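PDB 6TGF: exopolysaccharide biosynthesis protein from Pantoea stewartii subsp. stewartii DC283, which modifies the glycan matrix of the bacterial biofilm, probably as an exopolysaccharide hydrolase, and has a fold like that of bacteriophage tailspikes. Local coordinates for residues Trp326-Asn331 against Phe357-Cys362; Cys381-Trp386 against Ile414-Phe419. All coordinates share one frame; numbering follows the deposited sequence.

Contact 1 (Trp326-Asn331 against Phe357-Cys362)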
loop_
_atom_site.group_PDB
_atom_site.type_symbol
_atom_site.label_atom_id
_atom_site.label_comp_id
_atom_site.label_asym_id
_atom_site.label_seq_id
_atom_site.Cartn_x
_atom_site.Cartn_y
_atom_site.Cartn_z
ATOM N N TRP B 326 8.072 6.287 20.226
ATOM C CA TRP B 326 7.836 6.547 18.780
ATOM C C TRP B 326 9.151 6.956 18.107
ATOM O O TRP B 326 9.826 7.864 18.632
ATOM C CB TRP B 326 6.752 7.615 18.592
ATOM C CG TRP B 326 5.373 7.133 18.917
ATOM C CD1 TRP B 326 4.542 6.407 18.113
ATOM C CD2 TRP B 326 4.655 7.344 20.145
ATOM N NE1 TRP B 326 3.361 6.150 18.754
ATOM C CE2 TRP B 326 3.400 6.712 20.002
ATOM C CE3 TRP B 326 4.947 8.000 21.347
ATOM C CZ2 TRP B 326 2.443 6.723 21.016
ATOM C CZ3 TRP B 326 4.000 8.010 22.347
ATOM C CH2 TRP B 326 2.766 7.379 22.183
ATOM N N VAL B 327 9.490 6.301 16.991
ATOM C CA VAL B 327 10.737 6.539 16.204
ATOM C C VAL B 327 10.375 6.599 14.715
ATOM O O VAL B 327 9.634 5.712 14.250
ATOM C CB VAL B 327 11.799 5.458 16.487
ATOM C CG1 VAL B 327 13.057 5.659 15.655
ATOM C CG2 VAL B 327 12.153 5.389 17.965
ATOM N N GLU B 328 10.883 7.616 14.010
ATOM C CA GLU B 328 10.735 7.799 12.540
ATOM C C GLU B 328 12.124 8.056 11.936
ATOM O O GLU B 328 12.754 9.065 12.315
ATOM C CB GLU B 328 9.768 8.946 12.233
ATOM C CG GLU B 328 8.413 8.802 12.911
ATOM C CD GLU B 328 7.405 9.900 12.606
ATOM O OE1 GLU B 328 7.822 11.068 12.453
ATOM O OE2 GLU B 328 6.199 9.584 12.523
ATOM N N ILE B 329 12.588 7.155 11.063
ATOM C CA ILE B 329 13.822 7.316 10.233
ATOM C C ILE B 329 13.399 7.332 8.762
ATOM O O ILE B 329 12.679 6.400 8.356
ATOM C CB ILE B 329 14.848 6.195 10.499
ATOM C CG1 ILE B 329 14.971 5.852 11.985
ATOM C CG2 ILE B 329 16.196 6.555 9.894
ATOM C CD1 ILE B 329 15.947 4.733 12.273
ATOM N N SER B 330 13.829 8.333 7.988
ATOM C CA SER B 330 13.451 8.472 6.557
ATOM C C SER B 330 14.496 9.271 5.770
ATOM O O SER B 330 15.127 10.170 6.352
ATOM C CB SER B 330 12.074 9.080 6.420
ATOM O OG SER B 330 11.982 10.314 7.118
ATOM N N ASN B 331 14.662 8.925 4.489
ATOM C CA ASN B 331 15.436 9.690 3.475
ATOM C C ASN B 331 16.920 9.733 3.857
ATOM O O ASN B 331 17.520 10.816 3.743
ATOM C CB ASN B 331 14.876 11.106 3.305
ATOM C CG ASN B 331 13.374 11.130 3.133
ATOM O OD1 ASN B 331 12.815 10.308 2.411
ATOM N ND2 ASN B 331 12.715 12.069 3.791
ATOM N N PHE B 357 7.196 1.835 18.840
ATOM C CA PHE B 357 6.610 2.114 17.504
ATOM C C PHE B 357 7.743 2.573 16.582
ATOM O O PHE B 357 8.590 3.366 17.038
ATOM C CB PHE B 357 5.510 3.173 17.608
ATOM C CG PHE B 357 4.267 2.733 18.340
ATOM C CD1 PHE B 357 3.240 2.093 17.668
ATOM C CD2 PHE B 357 4.115 2.971 19.697
ATOM C CE1 PHE B 357 2.092 1.691 18.336
ATOM C CE2 PHE B 357 2.965 2.570 20.362
ATOM C CZ PHE B 357 1.958 1.930 19.682
ATOM N N PHE B 358 7.771 2.079 15.340
ATOM C CA PHE B 358 8.827 2.397 14.343
ATOM C C PHE B 358 8.209 2.595 12.956
ATOM O O PHE B 358 7.425 1.737 12.511
ATOM C CB PHE B 358 9.892 1.299 14.313
ATOM C CG PHE B 358 11.090 1.628 13.459
ATOM C CD1 PHE B 358 11.127 1.273 12.120
ATOM C CD2 PHE B 358 12.177 2.304 13.988
ATOM C CE1 PHE B 358 12.226 1.581 11.332
ATOM C CE2 PHE B 358 13.277 2.608 13.200
ATOM C CZ PHE B 358 13.299 2.246 11.874
ATOM N N ARG B 359 8.566 3.706 12.303
ATOM C CA ARG B 359 8.266 3.995 10.877
ATOM C C ARG B 359 9.584 4.287 10.152
ATOM O O ARG B 359 10.293 5.221 10.569
ATOM C CB ARG B 359 7.278 5.158 10.753
ATOM C CG ARG B 359 5.842 4.777 11.085
ATOM C CD ARG B 359 4.864 5.916 10.869
ATOM N NE ARG B 359 4.752 6.286 9.466
ATOM C CZ ARG B 359 4.038 5.627 8.553
ATOM N NH1 ARG B 359 3.357 4.540 8.882
ATOM N NH2 ARG B 359 4.010 6.060 7.305
ATOM N N GLY B 360 9.897 3.488 9.128
ATOM C CA GLY B 360 11.055 3.662 8.230
ATOM C C GLY B 360 10.610 3.794 6.783
ATOM O O GLY B 360 9.718 3.027 6.369
ATOM N N ALA B 361 11.198 4.733 6.038
ATOM C CA ALA B 361 10.873 5.003 4.617
ATOM C C ALA B 361 12.106 5.550 3.889
ATOM O O ALA B 361 12.776 6.435 4.443
ATOM C CB ALA B 361 9.712 5.960 4.528
ATOM N N CYS B 362 12.382 5.036 2.686
ATOM C CA CYS B 362 13.475 5.500 1.789
ATOM C C CYS B 362 14.816 5.443 2.530
ATOM O O CYS B 362 15.407 6.512 2.774
ATOM C CB CYS B 362 13.174 6.902 1.274
ATOM S SG CYS B 362 11.613 6.993 0.358
#
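W326-N331 and F357-C362 run parallel as neighbouring rungs, in register from W326 beside F357 to N331 beside C362, with strand axes 4.9 Å apart at closest approach and 9° between their directions. V327 O receives R359 N, I329 N reaches R359 O at 3.0 Å, and I329 O receives A361 N, the usual ladder of parallel strands. It opens with a weak bond from V327 N to F357 O. At the far end N331 N is hydrogen-bonded to A361 O at 3.1 Å and makes a second, weak bond to C362 O where both chains turn a corner. This is the coil-on-coil pairing of a right-handed parallel beta-helix, the fold of phage tailspikes: W326, E328, F357 and R359 face a neighbouring subunit, while V327, I329 and F358 fill the interior of the coil. On the outer face W326 and F357 point the same way as a near-parallel pair, planes 10° apart and slid so that the rings barely overlap, with F357 CD2 over the indole face 3.4 Å from W326 NE1. Both CG atoms stand anti to their carbonyl carbons, beside the backbone N, and so leave the strands in the same direction. Y304 and F305 of the second subunit meet the W326 ring edge-to-face. E328 OE2 is bonded to G303 N of that subunit and lies 4.7 Å from R359 NE, where a weak attraction is possible, although the charged atoms are not in contact. Inside, the F358 ring crosses both aliphatic side chains: I329 CD1 comes to its edge, 3.5 Å from F358 CE2, and V327 CG1 approaches F358 CD2 at 3.8 Å. At G360, level with I329, a side chain would be crowded by F358 CE1.

Contact 2 (Cys381-Trp386 against Ile414-Phe419)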
loop_
_atom_site.group_PDB
_atom_site.type_symbol
_atom_site.label_atom_id
_atom_site.label_comp_id
_atom_site.label_asym_id
_atom_site.label_seq_id
_atom_site.Cartn_x
_atom_site.Cartn_y
_atom_site.Cartn_z
ATOM N N CYS B 381 5.758 -1.805 13.503
ATOM C CA CYS B 381 6.978 -1.487 12.713
ATOM C C CYS B 381 6.640 -1.484 11.219
ATOM O O CYS B 381 6.321 -2.563 10.686
ATOM C CB CYS B 381 8.090 -2.489 12.999
ATOM S SG CYS B 381 9.624 -2.173 12.090
ATOM N N LYS B 382 6.699 -0.309 10.587
ATOM C CA LYS B 382 6.520 -0.126 9.122
ATOM C C LYS B 382 7.856 0.325 8.528
ATOM O O LYS B 382 8.304 1.435 8.861
ATOM C CB LYS B 382 5.400 0.881 8.835
ATOM C CG LYS B 382 4.022 0.262 8.654
ATOM C CD LYS B 382 2.908 1.015 9.345
ATOM C CE LYS B 382 1.632 0.206 9.434
ATOM N NZ LYS B 382 0.724 0.720 10.486
ATOM N N ILE B 383 8.470 -0.528 7.703
ATOM C CA ILE B 383 9.714 -0.214 6.941
ATOM C C ILE B 383 9.406 -0.402 5.452
ATOM O O ILE B 383 9.350 -1.558 5.001
ATOM C CB ILE B 383 10.903 -1.069 7.425
ATOM C CG1 ILE B 383 10.882 -1.256 8.947
ATOM C CG2 ILE B 383 12.214 -0.460 6.944
ATOM C CD1 ILE B 383 12.070 -2.009 9.506
ATOM N N ASP B 384 9.178 0.708 4.741
ATOM C CA ASP B 384 8.820 0.747 3.298
ATOM C C ASP B 384 10.001 1.321 2.507
ATOM O O ASP B 384 10.738 2.153 3.071
ATOM C CB ASP B 384 7.552 1.574 3.070
ATOM C CG ASP B 384 7.060 1.562 1.632
ATOM O OD1 ASP B 384 6.832 0.458 1.098
ATOM O OD2 ASP B 384 6.918 2.657 1.054
ATOM N N GLN B 385 10.164 0.888 1.252
ATOM C CA GLN B 385 11.205 1.384 0.310
ATOM C C GLN B 385 12.565 1.435 1.017
ATOM O O GLN B 385 13.089 2.546 1.202
ATOM C CB GLN B 385 10.828 2.766 -0.225
ATOM C CG GLN B 385 9.765 2.735 -1.310
ATOM C CD GLN B 385 9.724 4.041 -2.064
ATOM O OE1 GLN B 385 10.172 4.133 -3.206
ATOM N NE2 GLN B 385 9.206 5.072 -1.415
ATOM N N TRP B 386 13.106 0.278 1.405
ATOM C CA TRP B 386 14.463 0.167 2.007
ATOM C C TRP B 386 15.317 -0.792 1.174
ATOM O O TRP B 386 14.775 -1.789 0.664
ATOM C CB TRP B 386 14.403 -0.245 3.482
ATOM C CG TRP B 386 13.714 -1.545 3.759
ATOM C CD1 TRP B 386 12.373 -1.747 3.902
ATOM C CD2 TRP B 386 14.335 -2.826 3.965
ATOM N NE1 TRP B 386 12.115 -3.062 4.178
ATOM C CE2 TRP B 386 13.298 -3.750 4.221
ATOM C CE3 TRP B 386 15.657 -3.284 3.953
ATOM C CZ2 TRP B 386 13.546 -5.102 4.453
ATOM C CZ3 TRP B 386 15.901 -4.620 4.187
ATOM C CH2 TRP B 386 14.858 -5.515 4.434
ATOM N N ILE B 414 4.786 -6.055 12.388
ATOM C CA ILE B 414 5.959 -5.739 11.520
ATOM C C ILE B 414 5.471 -5.780 10.068
ATOM O O ILE B 414 4.964 -6.838 9.654
ATOM C CB ILE B 414 7.128 -6.723 11.751
ATOM C CG1 ILE B 414 7.450 -6.928 13.237
ATOM C CG2 ILE B 414 8.352 -6.295 10.951
ATOM C CD1 ILE B 414 8.416 -5.929 13.826
ATOM N N GLU B 415 5.602 -4.672 9.332
ATOM C CA GLU B 415 5.203 -4.580 7.902
ATOM C C GLU B 415 6.402 -4.102 7.074
ATOM O O GLU B 415 6.664 -2.884 7.058
ATOM C CB GLU B 415 3.991 -3.660 7.743
ATOM C CG GLU B 415 3.477 -3.584 6.316
ATOM C CD GLU B 415 2.130 -2.900 6.159
ATOM O OE1 GLU B 415 1.488 -3.111 5.117
ATOM O OE2 GLU B 415 1.731 -2.153 7.076
ATOM N N LEU B 416 7.102 -5.039 6.426
ATOM C CA LEU B 416 8.226 -4.765 5.491
ATOM C C LEU B 416 7.681 -4.806 4.061
ATOM O O LEU B 416 7.083 -5.835 3.696
ATOM C CB LEU B 416 9.324 -5.815 5.682
ATOM C CG LEU B 416 9.733 -6.104 7.125
ATOM C CD1 LEU B 416 10.682 -7.290 7.176
ATOM C CD2 LEU B 416 10.366 -4.883 7.775
ATOM N N SER B 417 7.875 -3.737 3.285
ATOM C CA SER B 417 7.313 -3.596 1.915
ATOM C C SER B 417 8.310 -2.907 0.973
ATOM O O SER B 417 9.062 -2.029 1.438
ATOM C CB SER B 417 5.998 -2.863 1.956
ATOM O OG SER B 417 6.151 -1.578 2.541
ATOM N N ASN B 418 8.300 -3.311 -0.304
ATOM C CA ASN B 418 9.030 -2.654 -1.422
ATOM C C ASN B 418 10.515 -2.535 -1.061
ATOM O O ASN B 418 11.034 -1.405 -1.068
ATOM C CB ASN B 418 8.415 -1.293 -1.761
ATOM C CG ASN B 418 6.946 -1.384 -2.114
ATOM O OD1 ASN B 418 6.551 -2.204 -2.940
ATOM N ND2 ASN B 418 6.130 -0.545 -1.498
ATOM N N PHE B 419 11.170 -3.660 -0.761
ATOM C CA PHE B 419 12.594 -3.710 -0.339
ATOM C C PHE B 419 13.402 -4.594 -1.294
ATOM O O PHE B 419 12.816 -5.417 -2.021
ATOM C CB PHE B 419 12.721 -4.174 1.115
ATOM C CG PHE B 419 12.197 -5.556 1.419
ATOM C CD1 PHE B 419 10.887 -5.744 1.828
ATOM C CD2 PHE B 419 13.021 -6.668 1.331
ATOM C CE1 PHE B 419 10.407 -7.011 2.119
ATOM C CE2 PHE B 419 12.539 -7.935 1.624
ATOM C CZ PHE B 419 11.233 -8.106 2.019
#
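C381-W386 and I414-F419 lie parallel, 4.7 Å between strand axes and 4° between directions, with C381 O taking E415 N, E415 O taking I383 N and I383 O taking S417 N. D384 makes the side-chain hydrogen bonds across the contact. D384 CG stands anti to the backbone N (chi1 -175°), and D384 OD1 accepts two hydrogen bonds: S417 OG at 2.6 Å, on the anti side, and N418 ND2 at 2.9 Å, through the syn lone pair. The carboxylate and the N418 amide are turned 71° against each other. The K382 chain crosses that of E415 obliquely, but K382 NZ stays 4.6 Å from E415 OE2, beyond a salt bridge; E415 is instead held by H441 and N442 of the second subunit. On the opposite face I383 CD1 meets L416 CD2 at 3.8 Å, and C381 CB meets I414 CD1. Past the corner W386 and F419 lie side by side with near-parallel planes, slid apart so that they barely overlap, W386 CZ2 lying over the F419 ring face. I396 of strand 396-399, across the coil interior, touches I383, W386 and L416, while strands 356-366 and 438-441 continue the stack of coils on either side.

How the contacts relate
Contacts 1 and 2 are successive parts of one stack of parallel coils: strand 356-366 of contact 1 pairs directly with strand 380-389 of contact 2, probably through hydrogen bonds from G360 N to K382 O and from D384 N to G360 O. Contact 2 is the more buried and lies near the middle of the chain; contact 1 is partly buried. Each turns an apolar face to the coil interior and its other face to a neighbouring subunit, but their chemistry there differs. Contact 1 presents an aromatic pair and a glutamate to the second subunit, whereas contact 2 meets both partner subunits with polar and charged groups and keeps its aromatic pair buried.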